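Local coordinates for protein Two-component sensor histidine kinase (Nostoc sp., PDB 6OZB) that probably senses light through a bilin, here phycoerythrobilin, bound in its phytochrome-type GAF domain and relays the signal to histidine kinase output, at residues T23-Q28 against T37-E42; M53-H58 against G63-E68; F83-D86 against A92-L95; K98-S103 against P155-D160. The protein carries 1 engineered substitution. One frame throughout, in Å; residues are numbered along the deposited sequence.

Contact 1 (T23-Q28 against T37-E42)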
# COMPACT_ATOMS: atom_id res chain seq x y z
N THR C 23 13.61 30.03 14.77
CA THR C 23 14.01 31.26 14.16
C THR C 23 14.54 32.24 15.22
O THR C 23 15.53 32.92 15.00
CB THR C 23 12.86 31.87 13.37
OG1 THR C 23 12.48 30.97 12.32
CG2 THR C 23 13.26 33.18 12.79
N ALA C 24 13.91 32.26 16.39
CA ALA C 24 14.33 33.15 17.47
C ALA C 24 15.76 32.81 17.89
O ALA C 24 16.55 33.71 18.16
CB ALA C 24 13.39 33.05 18.65
N ARG C 25 16.08 31.52 17.93
CA ARG C 25 17.42 31.09 18.31
C ARG C 25 18.47 31.48 17.28
O ARG C 25 19.60 31.84 17.63
CB ARG C 25 17.46 29.58 18.51
CG ARG C 25 16.69 29.15 19.75
CD ARG C 25 16.73 27.66 19.91
NE ARG C 25 15.60 27.33 20.75
CZ ARG C 25 14.55 26.60 20.36
NH1 ARG C 25 14.47 26.03 19.14
NH2 ARG C 25 13.58 26.44 21.21
N ILE C 26 18.11 31.37 16.01
CA ILE C 26 19.00 31.83 14.94
C ILE C 26 19.27 33.32 15.10
O ILE C 26 20.42 33.76 15.11
CB ILE C 26 18.38 31.58 13.54
CG1 ILE C 26 18.21 30.10 13.25
CG2 ILE C 26 19.27 32.22 12.43
CD1 ILE C 26 17.35 29.84 12.00
N ARG C 27 18.22 34.10 15.30
CA ARG C 27 18.32 35.55 15.41
C ARG C 27 19.13 36.00 16.61
O ARG C 27 19.76 37.06 16.58
CB ARG C 27 16.93 36.13 15.44
CG ARG C 27 16.17 35.92 14.11
CD ARG C 27 14.88 36.63 14.21
NE ARG C 27 13.93 36.28 13.17
CZ ARG C 27 12.67 36.69 13.18
NH1 ARG C 27 12.24 37.48 14.16
NH2 ARG C 27 11.86 36.34 12.21
N GLN C 28 19.12 35.20 17.67
CA GLN C 28 19.91 35.49 18.86
C GLN C 28 21.39 35.03 18.73
O GLN C 28 22.16 35.15 19.69
CB GLN C 28 19.27 34.83 20.09
CG GLN C 28 17.91 35.45 20.43
CD GLN C 28 17.18 34.69 21.53
OE1 GLN C 28 17.51 33.55 21.86
NE2 GLN C 28 16.14 35.32 22.07
N THR C 37 20.00 21.23 19.84
CA THR C 37 19.67 20.60 21.13
C THR C 37 18.33 21.10 21.65
O THR C 37 17.44 20.31 21.98
CB THR C 37 20.77 20.87 22.18
OG1 THR C 37 21.98 20.18 21.80
CG2 THR C 37 20.34 20.38 23.55
N ALA C 38 18.15 22.41 21.67
CA ALA C 38 16.93 22.98 22.23
C ALA C 38 15.72 22.64 21.40
O ALA C 38 14.60 22.53 21.92
CB ALA C 38 17.06 24.49 22.38
N THR C 39 15.93 22.39 20.12
CA THR C 39 14.84 22.20 19.20
C THR C 39 14.23 20.81 19.34
O THR C 39 13.02 20.64 19.18
CB THR C 39 15.29 22.40 17.72
OG1 THR C 39 15.73 23.76 17.53
CG2 THR C 39 14.17 22.08 16.76
N THR C 40 15.04 19.80 19.60
CA THR C 40 14.49 18.45 19.64
C THR C 40 13.44 18.32 20.74
O THR C 40 12.45 17.60 20.56
CB THR C 40 15.59 17.39 19.84
OG1 THR C 40 16.07 17.43 21.18
CG2 THR C 40 16.71 17.64 18.84
N ALA C 41 13.59 19.02 21.86
CA ALA C 41 12.59 18.90 22.94
C ALA C 41 11.23 19.48 22.53
O ALA C 41 10.18 18.96 22.88
CB ALA C 41 13.07 19.59 24.22
N GLU C 42 11.27 20.58 21.80
CA GLU C 42 10.04 21.21 21.33
C GLU C 42 9.41 20.33 20.25
O GLU C 42 8.21 20.17 20.18
CB GLU C 42 10.38 22.63 20.87
CG GLU C 42 10.77 23.44 22.12
CD GLU C 42 11.28 24.83 21.84
OE1 GLU C 42 11.43 25.19 20.65
OE2 GLU C 42 11.52 25.59 22.81

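Contact 2 (M53-H58 against G63-E68). With PEB (phycoerythrobilin), chain F.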
# COMPACT_ATOMS: atom_id res chain seq x y z
N MET C 53 15.06 12.28 17.85
CA MET C 53 16.52 12.46 17.75
C MET C 53 16.88 13.20 16.49
O MET C 53 16.16 13.13 15.50
CB MET C 53 17.21 11.11 17.75
CG MET C 53 16.90 10.27 18.95
SD MET C 53 17.56 8.62 18.76
CE MET C 53 16.55 8.04 17.43
N ILE C 54 18.00 13.92 16.54
CA ILE C 54 18.61 14.41 15.32
C ILE C 54 19.93 13.65 15.15
O ILE C 54 20.74 13.54 16.09
CB ILE C 54 18.79 15.93 15.35
CG1 ILE C 54 17.39 16.55 15.29
CG2 ILE C 54 19.67 16.40 14.17
CD1 ILE C 54 17.34 18.01 15.20
N TYR C 55 20.08 13.07 13.98
CA TYR C 55 21.18 12.20 13.60
C TYR C 55 22.03 12.96 12.59
O TYR C 55 21.48 13.46 11.63
CB TYR C 55 20.61 10.90 13.02
CG TYR C 55 21.57 9.83 12.67
CD1 TYR C 55 22.16 9.02 13.65
CD2 TYR C 55 21.86 9.56 11.35
CE1 TYR C 55 23.03 8.03 13.31
CE2 TYR C 55 22.71 8.55 11.01
CZ TYR C 55 23.30 7.79 11.98
OH TYR C 55 24.16 6.78 11.63
N LYS C 56 23.33 13.05 12.80
CA LYS C 56 24.19 13.82 11.90
C LYS C 56 25.14 12.87 11.19
O LYS C 56 25.83 12.05 11.83
CB LYS C 56 24.95 14.88 12.68
CG LYS C 56 25.79 15.85 11.79
CD LYS C 56 26.67 16.72 12.70
CE LYS C 56 27.40 17.86 11.97
NZ LYS C 56 28.04 17.42 10.74
N PHE C 57 25.20 12.95 9.86
CA PHE C 57 26.07 12.06 9.09
C PHE C 57 27.53 12.50 9.14
O PHE C 57 27.83 13.69 9.12
CB PHE C 57 25.63 11.97 7.64
CG PHE C 57 24.38 11.17 7.43
CD1 PHE C 57 24.41 9.79 7.55
CD2 PHE C 57 23.18 11.79 7.12
CE1 PHE C 57 23.25 9.04 7.38
CE2 PHE C 57 22.03 11.05 6.94
CZ PHE C 57 22.06 9.67 7.08
N HIS C 58 28.41 11.51 9.24
CA HIS C 58 29.85 11.67 9.00
C HIS C 58 30.12 11.53 7.50
O HIS C 58 29.32 10.96 6.77
CB HIS C 58 30.65 10.62 9.76
CG HIS C 58 30.40 10.60 11.24
ND1 HIS C 58 30.74 11.65 12.06
CD2 HIS C 58 29.85 9.66 12.04
CE1 HIS C 58 30.41 11.36 13.31
NE2 HIS C 58 29.87 10.15 13.32
N GLY C 63 27.14 7.79 11.19
CA GLY C 63 26.58 8.96 11.81
C GLY C 63 26.46 8.86 13.31
O GLY C 63 26.78 7.83 13.90
N GLN C 64 25.98 9.95 13.91
CA GLN C 64 25.91 10.09 15.35
C GLN C 64 24.61 10.77 15.80
O GLN C 64 24.10 11.73 15.17
CB GLN C 64 27.11 10.87 15.85
CG GLN C 64 27.16 11.03 17.37
CD GLN C 64 28.42 11.70 17.86
OE1 GLN C 64 28.86 12.73 17.31
NE2 GLN C 64 29.03 11.14 18.90
N VAL C 65 24.04 10.29 16.90
CA VAL C 65 22.91 10.96 17.49
C VAL C 65 23.46 12.16 18.25
O VAL C 65 24.18 12.00 19.23
CB VAL C 65 22.11 10.01 18.41
CG1 VAL C 65 20.97 10.74 19.08
CG2 VAL C 65 21.57 8.83 17.63
N ILE C 66 23.15 13.36 17.77
CA ILE C 66 23.73 14.57 18.37
C ILE C 66 22.73 15.33 19.22
O ILE C 66 23.11 16.25 19.93
CB ILE C 66 24.33 15.52 17.31
CG1 ILE C 66 23.31 15.91 16.25
CG2 ILE C 66 25.54 14.85 16.69
CD1 ILE C 66 23.69 17.20 15.50
N ALA C 67 21.45 14.97 19.13
CA ALA C 67 20.43 15.54 20.01
C ALA C 67 19.28 14.56 20.19
O ALA C 67 18.96 13.80 19.27
CB ALA C 67 19.93 16.86 19.46
N GLU C 68 18.65 14.62 21.35
CA GLU C 68 17.64 13.64 21.72
C GLU C 68 16.73 14.19 22.82
O GLU C 68 17.18 14.85 23.77
CB GLU C 68 18.34 12.37 22.17
CG GLU C 68 17.44 11.29 22.74
CD GLU C 68 18.25 10.14 23.22
OE1 GLU C 68 18.19 9.07 22.59
OE2 GLU C 68 18.98 10.32 24.23
CHC PEB F . 18.73 3.51 10.44
NC PEB F . 17.80 2.20 8.49
C1C PEB F . 17.02 2.38 7.39
C2C PEB F . 16.58 3.68 7.34
C3C PEB F . 17.11 4.34 8.43
C4C PEB F . 17.88 3.39 9.14
CMC PEB F . 16.84 5.81 8.67
CAC PEB F . 15.65 4.23 6.20
CBC PEB F . 14.22 3.75 6.40
CGC PEB F . 13.57 4.60 7.45
O1C PEB F . 13.52 5.85 7.27
O2C PEB F . 13.08 4.08 8.50
ND PEB F . 17.07 4.64 11.81
C1D PEB F . 18.46 4.72 11.19
C2D PEB F . 19.33 4.78 12.35
C3D PEB F . 18.61 4.71 13.53
C4D PEB F . 17.22 4.65 13.29
CMD PEB F . 20.88 4.78 12.24
CAD PEB F . 19.27 4.62 14.92
CBD PEB F . 18.75 5.36 15.94
OD PEB F . 16.31 4.62 14.10
NA PEB F . 20.01 -2.33 8.79
C1A PEB F . 20.90 -2.81 9.79
C2A PEB F . 21.65 -4.00 9.24
C3A PEB F . 21.18 -4.22 7.81
C4A PEB F . 20.13 -3.11 7.59
CMA PEB F . 23.20 -3.83 9.35
CBA PEB F . 21.48 -6.77 7.70
OA PEB F . 21.04 -2.31 10.89
CHA PEB F . 19.40 -3.03 6.44
CAA PEB F . 20.55 -5.56 7.45
NB PEB F . 18.24 -0.62 6.86
C1B PEB F . 18.41 -1.90 6.16
C2B PEB F . 17.48 -2.01 5.06
C3B PEB F . 16.71 -0.80 5.05
C4B PEB F . 17.16 0.10 6.16
CHB PEB F . 16.59 1.33 6.36
CMB PEB F . 17.39 -3.17 4.12
CAB PEB F . 15.60 -0.47 4.07
CBB PEB F . 14.27 -0.80 4.71
CGB PEB F . 13.23 -0.59 3.60
O1B PEB F . 13.07 0.58 3.16
O2B PEB F . 12.60 -1.57 3.13

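Contact 3 (F83-D86 against A92-L95)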
# COMPACT_ATOMS: atom_id res chain seq x y z
N PHE C 83 26.50 5.17 14.69
CA PHE C 83 25.99 4.02 13.96
C PHE C 83 26.68 3.92 12.60
O PHE C 83 26.94 4.93 11.96
CB PHE C 83 24.49 4.12 13.79
CG PHE C 83 23.73 4.09 15.10
CD1 PHE C 83 23.57 5.24 15.83
CD2 PHE C 83 23.22 2.90 15.60
CE1 PHE C 83 22.89 5.24 17.03
CE2 PHE C 83 22.54 2.88 16.81
CZ PHE C 83 22.37 4.05 17.53
N PRO C 84 26.96 2.69 12.15
CA PRO C 84 27.72 2.49 10.92
C PRO C 84 26.93 2.82 9.65
O PRO C 84 25.69 2.87 9.66
CB PRO C 84 28.07 1.01 10.96
CG PRO C 84 27.05 0.39 11.78
CD PRO C 84 26.57 1.41 12.77
N ALA C 85 27.66 3.06 8.57
CA ALA C 85 27.07 3.35 7.27
C ALA C 85 26.13 2.23 6.85
O ALA C 85 25.09 2.49 6.25
CB ALA C 85 28.16 3.55 6.22
N ASP C 86 26.50 0.99 7.18
CA ASP C 86 25.74 -0.18 6.74
C ASP C 86 24.31 -0.23 7.28
O ASP C 86 23.49 -0.98 6.75
CB ASP C 86 26.46 -1.47 7.17
CG ASP C 86 27.70 -1.77 6.35
OD1 ASP C 86 27.94 -1.07 5.34
OD2 ASP C 86 28.42 -2.73 6.71
N ALA C 92 18.40 2.55 0.19
CA ALA C 92 17.73 3.46 1.12
C ALA C 92 18.37 4.83 1.07
O ALA C 92 17.67 5.84 1.08
CB ALA C 92 17.79 2.91 2.53
N ARG C 93 19.70 4.86 1.02
CA ARG C 93 20.42 6.12 1.06
C ARG C 93 20.11 6.93 -0.19
O ARG C 93 19.90 8.14 -0.12
CB ARG C 93 21.93 5.87 1.20
CG ARG C 93 22.74 7.11 1.55
CD ARG C 93 24.18 6.74 1.88
NE ARG C 93 24.31 5.86 3.05
CZ ARG C 93 24.62 6.27 4.28
NH1 ARG C 93 24.83 7.55 4.54
NH2 ARG C 93 24.72 5.38 5.26
N GLU C 94 20.03 6.25 -1.32
CA GLU C 94 19.72 6.91 -2.58
C GLU C 94 18.33 7.54 -2.56
O GLU C 94 18.12 8.59 -3.17
CB GLU C 94 19.81 5.93 -3.74
CG GLU C 94 19.66 6.60 -5.09
CD GLU C 94 19.80 5.62 -6.23
OE1 GLU C 94 20.37 6.02 -7.27
OE2 GLU C 94 19.35 4.46 -6.10
N LEU C 95 17.36 6.89 -1.92
CA LEU C 95 16.03 7.48 -1.80
C LEU C 95 16.07 8.76 -1.00
O LEU C 95 15.35 9.71 -1.32
CB LEU C 95 15.04 6.53 -1.15
CG LEU C 95 14.62 5.33 -1.97
CD1 LEU C 95 13.60 4.51 -1.20
CD2 LEU C 95 14.08 5.79 -3.30

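Contact 4 (K98-S103 against P155-D160). With PEB (phycoerythrobilin), chain F.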
# COMPACT_ATOMS: atom_id res chain seq x y z
N LYS C 98 18.24 11.44 -3.45
CA LYS C 98 17.63 11.79 -4.73
C LYS C 98 16.14 12.15 -4.65
O LYS C 98 15.68 13.02 -5.38
CB LYS C 98 17.81 10.63 -5.72
CG LYS C 98 19.27 10.36 -6.09
CD LYS C 98 19.83 11.50 -6.93
CE LYS C 98 21.26 11.24 -7.39
NZ LYS C 98 22.20 11.27 -6.24
N SER C 99 15.39 11.51 -3.76
CA SER C 99 13.96 11.81 -3.66
C SER C 99 13.59 12.56 -2.38
O SER C 99 12.44 12.96 -2.23
CB SER C 99 13.14 10.53 -3.76
OG SER C 99 13.36 9.92 -5.02
N LYS C 100 14.55 12.75 -1.49
CA LYS C 100 14.29 13.37 -0.21
C LYS C 100 13.09 12.70 0.47
O LYS C 100 12.21 13.36 1.02
CB LYS C 100 14.06 14.88 -0.39
CG LYS C 100 15.19 15.55 -1.14
CD LYS C 100 15.23 17.04 -0.85
CE LYS C 100 16.45 17.73 -1.49
NZ LYS C 100 17.00 16.97 -2.65
N VAL C 101 13.06 11.38 0.40
CA VAL C 101 11.94 10.62 0.92
C VAL C 101 11.76 10.79 2.45
O VAL C 101 12.74 10.86 3.20
CB VAL C 101 12.13 9.13 0.55
CG1 VAL C 101 13.12 8.45 1.47
CG2 VAL C 101 10.82 8.41 0.59
N ARG C 102 10.50 10.86 2.87
CA ARG C 102 10.10 10.76 4.27
C ARG C 102 9.53 9.36 4.43
O ARG C 102 8.81 8.90 3.55
CB ARG C 102 9.08 11.83 4.63
CG ARG C 102 9.61 13.29 4.50
CD ARG C 102 9.56 13.81 3.08
NE ARG C 102 8.23 13.76 2.51
CZ ARG C 102 7.29 14.69 2.67
NH1 ARG C 102 7.51 15.76 3.43
NH2 ARG C 102 6.12 14.52 2.10
N SER C 103 9.86 8.69 5.52
CA SER C 103 9.50 7.28 5.69
C SER C 103 8.80 7.01 7.00
O SER C 103 9.27 7.47 8.04
CB SER C 103 10.74 6.41 5.63
OG SER C 103 11.42 6.49 4.39
N PRO C 155 14.73 13.54 6.15
CA PRO C 155 16.11 13.96 5.97
C PRO C 155 16.28 15.45 6.15
O PRO C 155 15.37 16.22 5.85
CB PRO C 155 16.43 13.55 4.54
CG PRO C 155 15.13 13.57 3.85
CD PRO C 155 14.12 13.14 4.87
N ILE C 156 17.47 15.83 6.61
CA ILE C 156 17.89 17.21 6.73
C ILE C 156 19.00 17.46 5.72
O ILE C 156 20.01 16.73 5.67
CB ILE C 156 18.41 17.49 8.14
CG1 ILE C 156 17.37 17.13 9.20
CG2 ILE C 156 18.86 18.94 8.32
CD1 ILE C 156 17.96 17.03 10.61
N PHE C 157 18.83 18.51 4.92
CA PHE C 157 19.81 18.85 3.89
C PHE C 157 20.48 20.17 4.23
O PHE C 157 19.91 21.01 4.92
CB PHE C 157 19.18 18.92 2.51
CG PHE C 157 18.86 17.58 1.92
CD1 PHE C 157 17.69 16.93 2.24
CD2 PHE C 157 19.75 16.94 1.08
CE1 PHE C 157 17.42 15.69 1.73
CE2 PHE C 157 19.47 15.70 0.56
CZ PHE C 157 18.30 15.08 0.89
N CYS C 158 21.70 20.35 3.77
CA CYS C 158 22.32 21.66 3.79
C CYS C 158 22.74 21.91 2.37
O CYS C 158 23.63 21.24 1.84
CB CYS C 158 23.50 21.72 4.77
SG CYS C 158 24.28 23.39 4.81
N GLN C 159 22.05 22.86 1.73
CA GLN C 159 22.13 23.03 0.29
C GLN C 159 21.79 21.68 -0.38
O GLN C 159 20.67 21.19 -0.20
CB GLN C 159 23.50 23.57 -0.10
CG GLN C 159 23.79 24.89 0.63
CD GLN C 159 25.04 25.60 0.15
OE1 GLN C 159 26.12 25.03 0.12
NE2 GLN C 159 24.89 26.86 -0.23
N ASP C 160 22.73 21.06 -1.09
CA ASP C 160 22.41 19.80 -1.77
C ASP C 160 22.97 18.56 -1.05
O ASP C 160 22.84 17.45 -1.55
CB ASP C 160 22.91 19.84 -3.21
CG ASP C 160 24.40 20.05 -3.30
OD1 ASP C 160 24.90 20.96 -2.62
OD2 ASP C 160 25.07 19.32 -4.07
CHC PEB F . 18.73 3.51 10.44
NC PEB F . 17.80 2.20 8.49
C1C PEB F . 17.02 2.38 7.39
C2C PEB F . 16.58 3.68 7.34
C3C PEB F . 17.11 4.34 8.43
C4C PEB F . 17.88 3.39 9.14
CMC PEB F . 16.84 5.81 8.67
CAC PEB F . 15.65 4.23 6.20
CBC PEB F . 14.22 3.75 6.40
CGC PEB F . 13.57 4.60 7.45
O1C PEB F . 13.52 5.85 7.27
O2C PEB F . 13.08 4.08 8.50
ND PEB F . 17.07 4.64 11.81
C1D PEB F . 18.46 4.72 11.19
C2D PEB F . 19.33 4.78 12.35
C3D PEB F . 18.61 4.71 13.53
C4D PEB F . 17.22 4.65 13.29
CMD PEB F . 20.88 4.78 12.24
CAD PEB F . 19.27 4.62 14.92
CBD PEB F . 18.75 5.36 15.94
OD PEB F . 16.31 4.62 14.10
NA PEB F . 20.01 -2.33 8.79
C1A PEB F . 20.90 -2.81 9.79
C2A PEB F . 21.65 -4.00 9.24
C3A PEB F . 21.18 -4.22 7.81
C4A PEB F . 20.13 -3.11 7.59
CMA PEB F . 23.20 -3.83 9.35
CBA PEB F . 21.48 -6.77 7.70
OA PEB F . 21.04 -2.31 10.89
CHA PEB F . 19.40 -3.03 6.44
CAA PEB F . 20.55 -5.56 7.45
NB PEB F . 18.24 -0.62 6.86
C1B PEB F . 18.41 -1.90 6.16
C2B PEB F . 17.48 -2.01 5.06
C3B PEB F . 16.71 -0.80 5.05
C4B PEB F . 17.16 0.10 6.16
CHB PEB F . 16.59 1.33 6.36
CMB PEB F . 17.39 -3.17 4.12
CAB PEB F . 15.60 -0.47 4.07
CBB PEB F . 14.27 -0.80 4.71
CGB PEB F . 13.23 -0.59 3.60
O1B PEB F . 13.07 0.58 3.16
O2B PEB F . 12.60 -1.57 3.13

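Contact 1 (T23-Q28 against T37-E42)
Arg-25 and Glu-42 show how one long side chain can join two helices whose backbones stand well apart. The polar part of the contact is a salt bridge: NH2 of Arg-25 meets OE1 of Glu-42 from the opposite direction, with the carboxylate lying at the edge of the guanidinium and the two planes turned 45° against each other. The modelled distance from Arg-25 NH2 to Glu-42 OE1 is 2.5 Å, so short that the place of NH2, and with it the exact geometry of the salt bridge, is doubtful. The other terminal nitrogen, NH1 of Arg-25, comes within 3.1 Å of Thr-39 OG1; that hydroxyl is hydrogen-bonded to the carbonyl oxygen of Ile-35, one turn earlier in its own helix.

The two partners belong to helix 12-27 and helix 32-47, an antiparallel pair joined by a short connection and flanking the GAF sheet. The segment axes run 11.4 Å apart at 167°, and the nearest CA atoms, those of Arg-25 and Ala-38, are 9.0 Å apart. Thr-23 and Ile-26 of the first helix touch helix 178-201, while Thr-40 of the second turns to strand 63-70.

Apolar contact is slight by comparison. With chi1 at -69° and the chain extended from CG to NE, Arg-25 spans the gap, and the methyl of Ala-38 sits under its guanidinium, off toward the rim of one face. Ala-38 CB lies 3.6 Å from Arg-25 NE, while the aliphatic CD of Arg-25 passes 4.0 Å from the same methyl carbon.

Contact 2 (M53-H58 against G63-E68)
Tyr-55 and Gly-63 pack closely inside a beta hairpin, strands 51-57 and 63-70 of the antiparallel GAF sheet, that carries a classic bulge. Ile-66 and Ala-67 both face Ile-54 and shift the register by one residue. The carbonyl oxygen of Ile-54 accepts from both: Ile-66 N binds it at 2.9 Å, whereas the bond from Ala-67 N is weak. Nearer the turn, Lys-56 and Gln-64 exchange a regular pair of backbone bonds.

The tight part is the face of Met-53, Tyr-55 and Val-65, turned toward the chromophore. Gly-63 has no side chain, and the Tyr-55 ring, swung over the partner strand with CG anti to its own backbone N (chi1 -175°), lies against that strand: CZ of Tyr-55 is 3.5 Å from Gly-63 CA, and Gln-64 N sits over one ring face. Val-65 fits between its neighbours, CG2 4.0 Å from Tyr-55 CD1 and CG1 equally far from Met-53 CB. Phe-83 of the next strand also touches Tyr-55 and Val-65.

The face of Lys-56 and Gln-64 is more open, both being partly exposed. Beside the bulge Ile-66 crosses Lys-56, CD1 of Ile-66 lying 3.9 Å from Lys-56 CB, before the lysine chain leads off. His-58 comes up to Gly-63, its CD2 3.4 Å from Gly-63 CA, and its NE2 is hydrogen-bonded to Asn-82. Further along, Ile-54 and Ala-67 are buried beneath helix 32-47. On the pocket face, Met-53 runs beside Glu-68, which is bonded to Ser-77 and Leu-78, then bends at chi3 to bring CE 3.8 Å from CBD of phycoerythrobilin.

Contact 3 (F83-D86 against A92-L95)
The guanidinium of Arg-93 receives Ala-85 at its edge: the carbonyl oxygen of Ala-85 lies close to the plane of the group, so within these two segments the contact is made along the rim and not over a face. Just outside them, the Phe-57 ring packs beside the same group. The hydrogen bond from Arg-93 NH2 to Ala-85 O is weak, 3.1 Å long and bent to 133° at the hydrogen. NH2 is also hydrogen-bonded to the carbonyl of Gly-61 and, weakly, to that of Ile-88, which may account for the poor angle. Its two N-H groups must be shared among three carbonyls, with Gly-61 the stronger partner and Ala-85 and Ile-88 held weakly.

The methyl adds little: Ala-85 CB is 4.0 Å from Arg-93 NH2. The arginine needs its length, for the CA atoms of Ala-85 and Arg-93 are 9.5 Å apart. It leaves helix 90-99 with CG anti to the backbone N and then bends at chi3 (-62°), which turns the flat end toward the loop.

Phe-83 and Asp-86 touch phycoerythrobilin, while the Arg-93 side chain stays about 8 Å from it at the nearest atoms. The loop, which contains Ile-88 of an Asp-Ile-Pro sequence familiar from phytochrome GAF domains, is part of the bilin site; Arg-93 links it to helix 90-99.

Contact 4 (K98-S103 against P155-D160)
Lys-100, the first residue to leave helical geometry after helix 90-99, has a positive phi of 50° and brings its CA to 6.5 Å from that of Pro-155 as the chain turns into strand 102-106. Just beyond, the carbonyl oxygen of Val-101 meets the proline ring, 3.1 Å from CD of Pro-155. With CG anti to the carbonyl carbon (chi1 -53°), the Lys-100 side chain is sent obliquely across the face of Phe-157: CG lies 3.6 Å from the ring atom CE1 of Phe-157, and CE stands over the ring centre in a CH-pi contact. The ammonium nitrogen follows, NZ of Lys-100 lying 4.4 Å from the Phe-157 centroid and 18° off the normal, a cation-pi interaction.

The setting is the middle of the antiparallel GAF sheet, where strand 102-106 lies next to strand 150-158. Pro-155 and Phe-157 project from the sheet toward the helix 90-99 side, touching Leu-162 as well, while Ile-156 meets helix 178-201 on the opposite face.

Further along, Ser-103 reaches the chromophore pocket. Its CB comes 3.3 Å from O1C of phycoerythrobilin, while OG is hydrogen-bonded to Gln-114 NE2.

Contact 2 lies within the sheet, and contact 4 sets the turn after helix 90-99 against it; the two meet through Ile-54 and Ile-156, and both touch phycoerythrobilin. Contact 4 is the more buried, held by proline and ring surfaces and a lysine lying over a phenylalanine face, with no hydrogen bond across it, whereas contact 2 rests on the backbone ladder of a hairpin. Contacts 1 and 3 lie on opposite sides of the chain's centre, about 28 Å apart between centres, and each depends on a single arginine, one meeting a carboxylate, the other a backbone carbonyl at the surface. Contact 1 joins contact 2 through Thr-40, contact 3 joins it through Phe-83, and contacts 3 and 4 share helix 90-99.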